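Local structure of OBG-type G domain-containing protein (Pyrococcus horikoshii, 2E87) at residues A[16-21]-A[139-144]; A[37-42]-A[120-125]; A[69-74]-A[80-85]. The protein binds GDP and is probably a GTP-binding protein of the Obg type, related to the nucleolar GTPase NOG1, though its cellular role is unknown. All coordinates share one frame; numbering follows the deposited sequence.

Contact 1 of 3, residues A[16-21]-A[139-144]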
loop_
_atom_site.group_PDB
_atom_site.type_symbol
_atom_site.label_atom_id
_atom_site.label_comp_id
_atom_site.label_asym_id
_atom_site.label_seq_id
_atom_site.Cartn_x
_atom_site.Cartn_y
_atom_site.Cartn_z
ATOM N N GLU A 16 -25.374 1.676 11.841
ATOM C CA GLU A 16 -25.874 1.060 10.613
ATOM C C GLU A 16 -25.910 -0.453 10.762
ATOM O O GLU A 16 -26.818 -1.098 10.260
ATOM C CB GLU A 16 -24.999 1.454 9.402
ATOM C CG GLU A 16 -24.850 2.958 9.211
ATOM C CD GLU A 16 -23.793 3.351 8.165
ATOM O OE1 GLU A 16 -22.768 2.641 8.027
ATOM O OE2 GLU A 16 -23.984 4.396 7.492
ATOM N N LEU A 17 -24.930 -1.019 11.461
ATOM C CA LEU A 17 -24.896 -2.468 11.634
ATOM C C LEU A 17 -26.010 -2.883 12.573
ATOM O O LEU A 17 -26.675 -3.896 12.367
ATOM C CB LEU A 17 -23.561 -2.924 12.216
ATOM C CG LEU A 17 -22.763 -3.996 11.467
ATOM C CD1 LEU A 17 -21.981 -4.813 12.495
ATOM C CD2 LEU A 17 -23.678 -4.909 10.668
ATOM N N ILE A 18 -26.207 -2.091 13.618
ATOM C CA ILE A 18 -27.250 -2.375 14.589
ATOM C C ILE A 18 -28.594 -2.380 13.877
ATOM O O ILE A 18 -29.356 -3.338 13.970
ATOM C CB ILE A 18 -27.275 -1.311 15.703
ATOM C CG1 ILE A 18 -26.040 -1.464 16.589
ATOM C CG2 ILE A 18 -28.544 -1.444 16.528
ATOM C CD1 ILE A 18 -25.858 -0.313 17.583
ATOM N N ASP A 19 -28.866 -1.309 13.142
ATOM C CA ASP A 19 -30.120 -1.196 12.426
ATOM C C ASP A 19 -30.320 -2.323 11.427
ATOM O O ASP A 19 -31.408 -2.897 11.342
ATOM C CB ASP A 19 -30.202 0.166 11.730
ATOM C CG ASP A 19 -30.450 1.305 12.711
ATOM O OD1 ASP A 19 -30.300 1.092 13.937
ATOM O OD2 ASP A 19 -30.790 2.421 12.257
ATOM N N LYS A 20 -29.271 -2.650 10.679
ATOM C CA LYS A 20 -29.362 -3.716 9.689
ATOM C C LYS A 20 -29.719 -5.014 10.404
ATOM O O LYS A 20 -30.638 -5.720 10.010
ATOM C CB LYS A 20 -28.029 -3.874 8.963
ATOM C CG LYS A 20 -28.050 -4.811 7.763
ATOM C CD LYS A 20 -26.648 -4.928 7.151
ATOM C CE LYS A 20 -26.664 -5.529 5.749
ATOM N NZ LYS A 20 -27.424 -4.644 4.811
ATOM N N ALA A 21 -28.992 -5.307 11.472
ATOM C CA ALA A 21 -29.215 -6.520 12.234
ATOM C C ALA A 21 -30.598 -6.597 12.899
ATOM O O ALA A 21 -31.257 -7.633 12.829
ATOM C CB ALA A 21 -28.120 -6.667 13.272
ATOM N N VAL A 139 -21.387 -3.730 22.315
ATOM C CA VAL A 139 -20.126 -4.237 21.785
ATOM C C VAL A 139 -19.793 -3.463 20.514
ATOM O O VAL A 139 -18.662 -3.025 20.332
ATOM C CB VAL A 139 -20.207 -5.763 21.480
ATOM C CG1 VAL A 139 -18.970 -6.233 20.738
ATOM C CG2 VAL A 139 -20.334 -6.543 22.773
ATOM N N LEU A 140 -20.784 -3.253 19.652
ATOM C CA LEU A 140 -20.542 -2.526 18.402
ATOM C C LEU A 140 -20.192 -1.065 18.645
ATOM O O LEU A 140 -19.404 -0.475 17.895
ATOM C CB LEU A 140 -21.757 -2.610 17.465
ATOM C CG LEU A 140 -22.072 -4.014 16.954
ATOM C CD1 LEU A 140 -23.319 -3.998 16.054
ATOM C CD2 LEU A 140 -20.836 -4.530 16.207
ATOM N N ARG A 141 -20.788 -0.465 19.674
ATOM C CA ARG A 141 -20.454 0.918 19.966
ATOM C C ARG A 141 -19.055 0.987 20.548
ATOM O O ARG A 141 -18.376 1.988 20.387
ATOM C CB ARG A 141 -21.490 1.569 20.885
ATOM C CG ARG A 141 -22.795 1.782 20.145
ATOM C CD ARG A 141 -23.831 2.534 20.934
ATOM N NE ARG A 141 -25.105 2.594 20.212
ATOM C CZ ARG A 141 -26.225 1.999 20.623
ATOM N NH1 ARG A 141 -26.227 1.296 21.755
ATOM N NH2 ARG A 141 -27.345 2.111 19.911
ATOM N N ASP A 142 -18.601 -0.089 21.180
ATOM C CA ASP A 142 -17.246 -0.090 21.716
ATOM C C ASP A 142 -16.235 0.062 20.563
ATOM O O ASP A 142 -15.174 0.660 20.742
ATOM C CB ASP A 142 -16.925 -1.399 22.448
ATOM C CG ASP A 142 -17.672 -1.553 23.762
ATOM O OD1 ASP A 142 -18.076 -0.531 24.349
ATOM O OD2 ASP A 142 -17.832 -2.711 24.217
ATOM N N ILE A 143 -16.559 -0.489 19.388
ATOM C CA ILE A 143 -15.642 -0.399 18.248
ATOM C C ILE A 143 -16.043 0.583 17.147
ATOM O O ILE A 143 -15.403 0.608 16.097
ATOM C CB ILE A 143 -15.411 -1.786 17.562
ATOM C CG1 ILE A 143 -16.698 -2.270 16.911
ATOM C CG2 ILE A 143 -14.913 -2.807 18.570
ATOM C CD1 ILE A 143 -16.487 -3.443 15.978
ATOM N N ASP A 144 -17.077 1.391 17.385
ATOM C CA ASP A 144 -17.558 2.351 16.379
ATOM C C ASP A 144 -16.440 3.280 15.862
ATOM O O ASP A 144 -16.321 3.504 14.645
ATOM C CB ASP A 144 -18.710 3.205 16.943
ATOM C CG ASP A 144 -19.484 3.954 15.851
ATOM O OD1 ASP A 144 -19.768 5.158 16.024
ATOM O OD2 ASP A 144 -19.826 3.334 14.820
#

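Contact 2 of 3, residues A[37-42]-A[120-125]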
loop_
_atom_site.group_PDB
_atom_site.type_symbol
_atom_site.label_atom_id
_atom_site.label_comp_id
_atom_site.label_asym_id
_atom_site.label_seq_id
_atom_site.Cartn_x
_atom_site.Cartn_y
_atom_site.Cartn_z
ATOM N N ASN A 37 -47.065 -24.678 21.938
ATOM C CA ASN A 37 -47.388 -23.874 23.122
ATOM C C ASN A 37 -47.222 -22.370 22.853
ATOM O O ASN A 37 -46.363 -21.984 22.062
ATOM C CB ASN A 37 -46.452 -24.296 24.264
ATOM C CG ASN A 37 -46.921 -23.824 25.626
ATOM O OD1 ASN A 37 -47.392 -22.697 25.785
ATOM N ND2 ASN A 37 -46.775 -24.687 26.626
ATOM N N LYS A 38 -48.028 -21.520 23.495
ATOM C CA LYS A 38 -47.887 -20.075 23.289
ATOM C C LYS A 38 -46.465 -19.644 23.664
ATOM O O LYS A 38 -45.772 -18.985 22.879
ATOM C CB LYS A 38 -48.880 -19.280 24.152
ATOM C CG LYS A 38 -48.726 -17.748 24.005
ATOM C CD LYS A 38 -49.367 -16.930 25.149
ATOM C CE LYS A 38 -49.178 -15.415 24.931
ATOM N NZ LYS A 38 -49.631 -14.548 26.076
ATOM N N VAL A 39 -46.043 -20.028 24.870
ATOM C CA VAL A 39 -44.720 -19.701 25.398
ATOM C C VAL A 39 -43.596 -20.311 24.578
ATOM O O VAL A 39 -42.527 -19.722 24.453
ATOM C CB VAL A 39 -44.574 -20.173 26.868
ATOM C CG1 VAL A 39 -43.111 -20.195 27.282
ATOM C CG2 VAL A 39 -45.343 -19.241 27.780
ATOM N N LYS A 40 -43.841 -21.489 24.024
ATOM C CA LYS A 40 -42.842 -22.168 23.215
ATOM C C LYS A 40 -42.606 -21.376 21.927
ATOM O O LYS A 40 -41.473 -21.262 21.457
ATOM C CB LYS A 40 -43.317 -23.587 22.879
ATOM C CG LYS A 40 -42.256 -24.480 22.239
ATOM C CD LYS A 40 -42.831 -25.828 21.803
ATOM C CE LYS A 40 -41.729 -26.845 21.485
ATOM N NZ LYS A 40 -40.772 -26.383 20.446
ATOM N N LYS A 41 -43.686 -20.825 21.373
ATOM C CA LYS A 41 -43.640 -20.046 20.134
ATOM C C LYS A 41 -42.885 -18.736 20.294
ATOM O O LYS A 41 -42.105 -18.357 19.426
ATOM C CB LYS A 41 -45.060 -19.772 19.620
ATOM C CG LYS A 41 -45.739 -21.010 19.045
ATOM C CD LYS A 41 -47.035 -20.673 18.320
ATOM C CE LYS A 41 -47.612 -21.914 17.648
ATOM N NZ LYS A 41 -48.987 -21.704 17.104
ATOM N N ALA A 42 -43.130 -18.042 21.397
ATOM C CA ALA A 42 -42.431 -16.798 21.668
ATOM C C ALA A 42 -40.946 -17.140 21.860
ATOM O O ALA A 42 -40.061 -16.467 21.324
ATOM C CB ALA A 42 -42.997 -16.146 22.922
ATOM N N ASN A 120 -38.820 -20.869 30.978
ATOM C CA ASN A 120 -40.265 -21.095 30.862
ATOM C C ASN A 120 -41.041 -19.893 31.378
ATOM O O ASN A 120 -42.271 -19.930 31.458
ATOM C CB ASN A 120 -40.709 -22.328 31.657
ATOM C CG ASN A 120 -40.177 -23.619 31.081
ATOM O OD1 ASN A 120 -40.400 -23.933 29.907
ATOM N ND2 ASN A 120 -39.471 -24.383 31.906
ATOM N N ASP A 121 -40.317 -18.835 31.731
ATOM C CA ASP A 121 -40.923 -17.615 32.242
ATOM C C ASP A 121 -40.946 -16.568 31.127
ATOM O O ASP A 121 -39.941 -15.906 30.866
ATOM C CB ASP A 121 -40.111 -17.098 33.435
ATOM C CG ASP A 121 -40.745 -15.887 34.103
ATOM O OD1 ASP A 121 -41.522 -15.174 33.437
ATOM O OD2 ASP A 121 -40.455 -15.630 35.293
ATOM N N PRO A 122 -42.097 -16.405 30.453
ATOM C CA PRO A 122 -42.247 -15.436 29.364
ATOM C C PRO A 122 -41.559 -14.120 29.679
ATOM O O PRO A 122 -40.908 -13.539 28.822
ATOM C CB PRO A 122 -43.757 -15.288 29.247
ATOM C CG PRO A 122 -44.228 -16.666 29.537
ATOM C CD PRO A 122 -43.384 -17.064 30.741
ATOM N N ASN A 123 -41.711 -13.654 30.912
ATOM C CA ASN A 123 -41.081 -12.408 31.349
ATOM C C ASN A 123 -39.578 -12.472 31.101
ATOM O O ASN A 123 -38.983 -11.556 30.531
ATOM C CB ASN A 123 -41.299 -12.197 32.847
ATOM C CG ASN A 123 -42.539 -11.403 33.155
ATOM O OD1 ASN A 123 -42.629 -10.217 32.838
ATOM N ND2 ASN A 123 -43.505 -12.050 33.791
ATOM N N GLU A 124 -38.980 -13.568 31.556
ATOM C CA GLU A 124 -37.552 -13.797 31.426
ATOM C C GLU A 124 -37.138 -13.996 29.981
ATOM O O GLU A 124 -36.154 -13.424 29.531
ATOM C CB GLU A 124 -37.155 -15.019 32.240
ATOM C CG GLU A 124 -35.678 -15.236 32.326
ATOM C CD GLU A 124 -35.351 -16.482 33.092
ATOM O OE1 GLU A 124 -35.632 -17.587 32.580
ATOM O OE2 GLU A 124 -34.822 -16.355 34.213
ATOM N N ILE A 125 -37.885 -14.820 29.260
ATOM C CA ILE A 125 -37.584 -15.065 27.861
ATOM C C ILE A 125 -37.436 -13.733 27.138
ATOM O O ILE A 125 -36.470 -13.504 26.411
ATOM C CB ILE A 125 -38.700 -15.886 27.215
ATOM C CG1 ILE A 125 -38.540 -17.344 27.652
ATOM C CG2 ILE A 125 -38.693 -15.706 25.696
ATOM C CD1 ILE A 125 -39.708 -18.243 27.295
#

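Contact 3 of 3, residues A[69-74]-A[80-85]. With SO4 (sulfate ion), chain B.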
loop_
_atom_site.group_PDB
_atom_site.type_symbol
_atom_site.label_atom_id
_atom_site.label_comp_id
_atom_site.label_asym_id
_atom_site.label_seq_id
_atom_site.Cartn_x
_atom_site.Cartn_y
_atom_site.Cartn_z
ATOM N N PRO A 69 -6.461 -7.186 2.778
ATOM C CA PRO A 69 -5.228 -7.968 2.859
ATOM C C PRO A 69 -4.507 -7.784 4.194
ATOM O O PRO A 69 -4.498 -6.686 4.759
ATOM C CB PRO A 69 -4.414 -7.416 1.702
ATOM C CG PRO A 69 -4.757 -5.951 1.766
ATOM C CD PRO A 69 -6.276 -6.014 1.903
ATOM N N GLY A 70 -3.929 -8.864 4.711
ATOM C CA GLY A 70 -3.171 -8.739 5.941
ATOM C C GLY A 70 -1.937 -7.938 5.556
ATOM O O GLY A 70 -1.312 -8.214 4.531
ATOM N N LEU A 71 -1.585 -6.936 6.345
ATOM C CA LEU A 71 -0.433 -6.118 6.012
ATOM C C LEU A 71 0.856 -6.935 5.822
ATOM O O LEU A 71 1.670 -6.613 4.963
ATOM C CB LEU A 71 -0.225 -5.037 7.080
ATOM C CG LEU A 71 -1.410 -4.106 7.402
ATOM C CD1 LEU A 71 -0.917 -2.990 8.320
ATOM C CD2 LEU A 71 -2.004 -3.497 6.139
ATOM N N SER A 72 1.029 -7.996 6.607
ATOM C CA SER A 72 2.227 -8.828 6.512
ATOM C C SER A 72 2.344 -9.547 5.165
ATOM O O SER A 72 3.418 -9.992 4.800
ATOM C CB SER A 72 2.244 -9.861 7.637
ATOM O OG SER A 72 1.211 -10.817 7.454
ATOM N N THR A 73 1.234 -9.661 4.442
ATOM C CA THR A 73 1.216 -10.307 3.130
ATOM C C THR A 73 1.569 -9.327 2.002
ATOM O O THR A 73 1.680 -9.716 0.843
ATOM C CB THR A 73 -0.176 -10.895 2.804
ATOM O OG1 THR A 73 -1.086 -9.835 2.475
ATOM C CG2 THR A 73 -0.717 -11.682 3.997
ATOM N N LEU A 74 1.745 -8.059 2.340
ATOM C CA LEU A 74 2.063 -7.059 1.336
ATOM C C LEU A 74 3.545 -6.888 1.099
ATOM O O LEU A 74 4.367 -7.181 1.962
ATOM C CB LEU A 74 1.475 -5.701 1.743
ATOM C CG LEU A 74 -0.056 -5.636 1.813
ATOM C CD1 LEU A 74 -0.517 -4.227 2.062
ATOM C CD2 LEU A 74 -0.639 -6.142 0.516
ATOM N N GLU A 80 5.344 -0.149 3.969
ATOM C CA GLU A 80 5.900 1.133 4.365
ATOM C C GLU A 80 4.937 2.291 4.038
ATOM O O GLU A 80 4.659 3.140 4.886
ATOM C CB GLU A 80 7.256 1.313 3.680
ATOM C CG GLU A 80 8.239 2.130 4.443
ATOM C CD GLU A 80 8.425 1.650 5.865
ATOM O OE1 GLU A 80 8.507 0.431 6.103
ATOM O OE2 GLU A 80 8.506 2.509 6.755
ATOM N N LEU A 81 4.397 2.334 2.829
ATOM C CA LEU A 81 3.501 3.424 2.513
ATOM C C LEU A 81 2.165 3.324 3.243
ATOM O O LEU A 81 1.560 4.344 3.549
ATOM C CB LEU A 81 3.298 3.542 1.008
ATOM C CG LEU A 81 4.550 3.939 0.224
ATOM C CD1 LEU A 81 4.147 4.228 -1.181
ATOM C CD2 LEU A 81 5.193 5.157 0.812
ATOM N N VAL A 82 1.699 2.110 3.517
ATOM C CA VAL A 82 0.454 1.934 4.263
ATOM C C VAL A 82 0.644 2.587 5.643
ATOM O O VAL A 82 -0.225 3.296 6.149
ATOM C CB VAL A 82 0.113 0.431 4.474
ATOM C CG1 VAL A 82 -0.888 0.265 5.634
ATOM C CG2 VAL A 82 -0.476 -0.151 3.190
ATOM N N ASP A 83 1.800 2.324 6.242
ATOM C CA ASP A 83 2.133 2.865 7.537
ATOM C C ASP A 83 2.156 4.386 7.438
ATOM O O ASP A 83 1.648 5.079 8.306
ATOM C CB ASP A 83 3.501 2.332 7.973
ATOM C CG ASP A 83 3.865 2.727 9.408
ATOM O OD1 ASP A 83 5.052 2.626 9.753
ATOM O OD2 ASP A 83 2.977 3.117 10.192
ATOM N N VAL A 84 2.734 4.909 6.364
ATOM C CA VAL A 84 2.805 6.353 6.193
ATOM C C VAL A 84 1.437 6.992 6.072
ATOM O O VAL A 84 1.192 8.046 6.636
ATOM C CB VAL A 84 3.630 6.742 4.934
ATOM C CG1 VAL A 84 3.254 8.135 4.461
ATOM C CG2 VAL A 84 5.099 6.702 5.254
ATOM N N LEU A 85 0.544 6.354 5.336
ATOM C CA LEU A 85 -0.782 6.912 5.110
ATOM C C LEU A 85 -1.832 6.765 6.218
ATOM O O LEU A 85 -2.654 7.663 6.410
ATOM C CB LEU A 85 -1.369 6.328 3.818
ATOM C CG LEU A 85 -0.646 6.643 2.510
ATOM C CD1 LEU A 85 -1.346 5.967 1.348
ATOM C CD2 LEU A 85 -0.624 8.140 2.309
HETATM S S SO4 B . -1.473 -9.365 9.014
HETATM O O1 SO4 B . -1.519 -10.207 7.743
HETATM O O2 SO4 B . -2.337 -8.087 8.903
HETATM O O3 SO4 B . -2.061 -10.268 10.108
HETATM O O4 SO4 B . -0.049 -8.918 9.253
#

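Contact 1 of 3, residues A[16-21]-A[139-144]
Helix-to-helix packing in the N-terminal helical domain brings L17 and I18, near the start of helix 14-30, against L140 at the C-terminal end of helix 122-142. L140 CD1 reaches between the two: it lies 3.8 Å from I18 CG1 and 3.9 Å from L17 CD1. The two leucines cross at about a right angle, and L17 CD1 touches both branches of L140, with CD2 also at 3.9 Å. I18 instead runs alongside L140 in the opposite direction. With its CG anti to the carbonyl carbon (chi1 -65°), L140 sends its methyls across the gap.

Farther toward solvent, the I18 methyl CD1 sits over one face of the R141 guanidinium, 3.6 Å above its plane and displaced toward the rim. The extended R141 chain carries the flat group there, so that its pi face lies against the methyl, while NE keeps a long, weak ion pair with D15. No hydrogen bond joins the segments. L17 also meets V57 and L61 of helix 38-67, and D144 OD2 accepts a hydrogen bond from A14 N. Leucine and isoleucine side chains packed between neighbouring helices, as here, belong to the helical bundle of this N-terminal domain.

Contact 2 of 3, residues A[37-42]-A[120-125]
V39 meets P122 and I125 where the first turns of helix 38-67 and helix 122-142 come together, and the contact between them is mainly apolar. The two methyls of V39 divide the work. CG2 approaches the proline ring at its CG, 3.3 Å away in the model, the two side chains crossing at about a right angle. CG1 turns to the methyl CD1 of I125, at 3.9 Å, and also lies 4.3 Å from the carbonyl O of N120. This division follows from the valine torsion: CG1 stands anti to the backbone N (chi1 164°) and CG2 anti to the carbonyl carbon, which sends the branches to different partners. The I125 side chain also touches R43 and E46, packing against helix 38-67 beyond its first turn.

The hydrogen bonds within each segment serve the helix starts. N37 is the N-cap of helix 38-67: its OD1 accepts from V39 N at 3.1 Å, the donor standing 40° out of the carbonyl plane. D121 plays the same part for helix 122-142, although its bond from N123 N to OD1, at 3.0 Å, is weak, with an N-H...O angle of 125°. Just ahead of that cap, S119 OG is hydrogen-bonded to D121 N and to E124 OE1, and N120 OD1 receives a weak bond from R43.

The chemistry thus largely separates two tasks. Polar side chains cap each helix separately, whereas the two helix starts meet mostly through partly buried aliphatic carbon, the weak N120-R43 bond being a minor polar addition. With no hydrogen bond or salt bridge between the segments themselves, V39, P122 and I125 make most of the contact.

Contact 3 of 3, residues A[69-74]-A[80-85]
L71 and L74 both reach V82, bringing the loop after helix 38-67 against one side of helix 76-86. The valine meets each leucine with a different methyl: CG1 lies 4.0 Å from L71 CD2, and CG2 lies 4.2 Å from L74 CD1. Its chi1 of 161°, with CG1 anti to the backbone N and CG2 anti to the carbonyl carbon, spreads the methyls between the two. The L71 side chain crosses that of V82 at a slant. Both are ordinary van der Waals contacts, and no hydrogen bond links the segments.

The loop is held in shape by its own bonds. T73 places OG1 between the backbone N and the carbonyl carbon (chi1 74°), folding it back to G70 O at 2.6 Å, in the carbonyl plane. T73 N donates to the same oxygen, so two donors grip it at the start of the short 3-10 turn. S72 also has its hydroxyl folded in over the backbone, on the side facing a sulfate that probably came from the crystallisation liquor. S72 N donates to sulfate O4 at 3.0 Å, and the bond from L71 N to O2 is weak; H92 NE2 binds the same ion.

The side chain of L71 continues onto R88, F91 and H92 of helix 88-117, placing the turn between that helix and helix 76-86. On helix 76-86, V84 packs on Q238 and A239 of helix 234-241, while E80 and D83 are hydrogen-bonded to Q238.

From the N terminus, helix 14-30 enters contact 1, whose partner lies 118 residues later at the end of helix 122-142. Within that span, contact 2 closes a shorter loop, its segments 78 residues apart, from the start of helix 38-67 to the start of helix 122-142. Contact 3 falls inside both, joining segments only 6 residues apart around the entry to helix 76-86. The three are therefore nested, and none crosses another. Helix 122-142 is shared by contacts 1 and 2, whose centres lie 28 Å apart, so it is tied near both ends to earlier helices. Contact 3, about 51 Å from contact 2 between centres, lies where the helical domain adjoins the G domain.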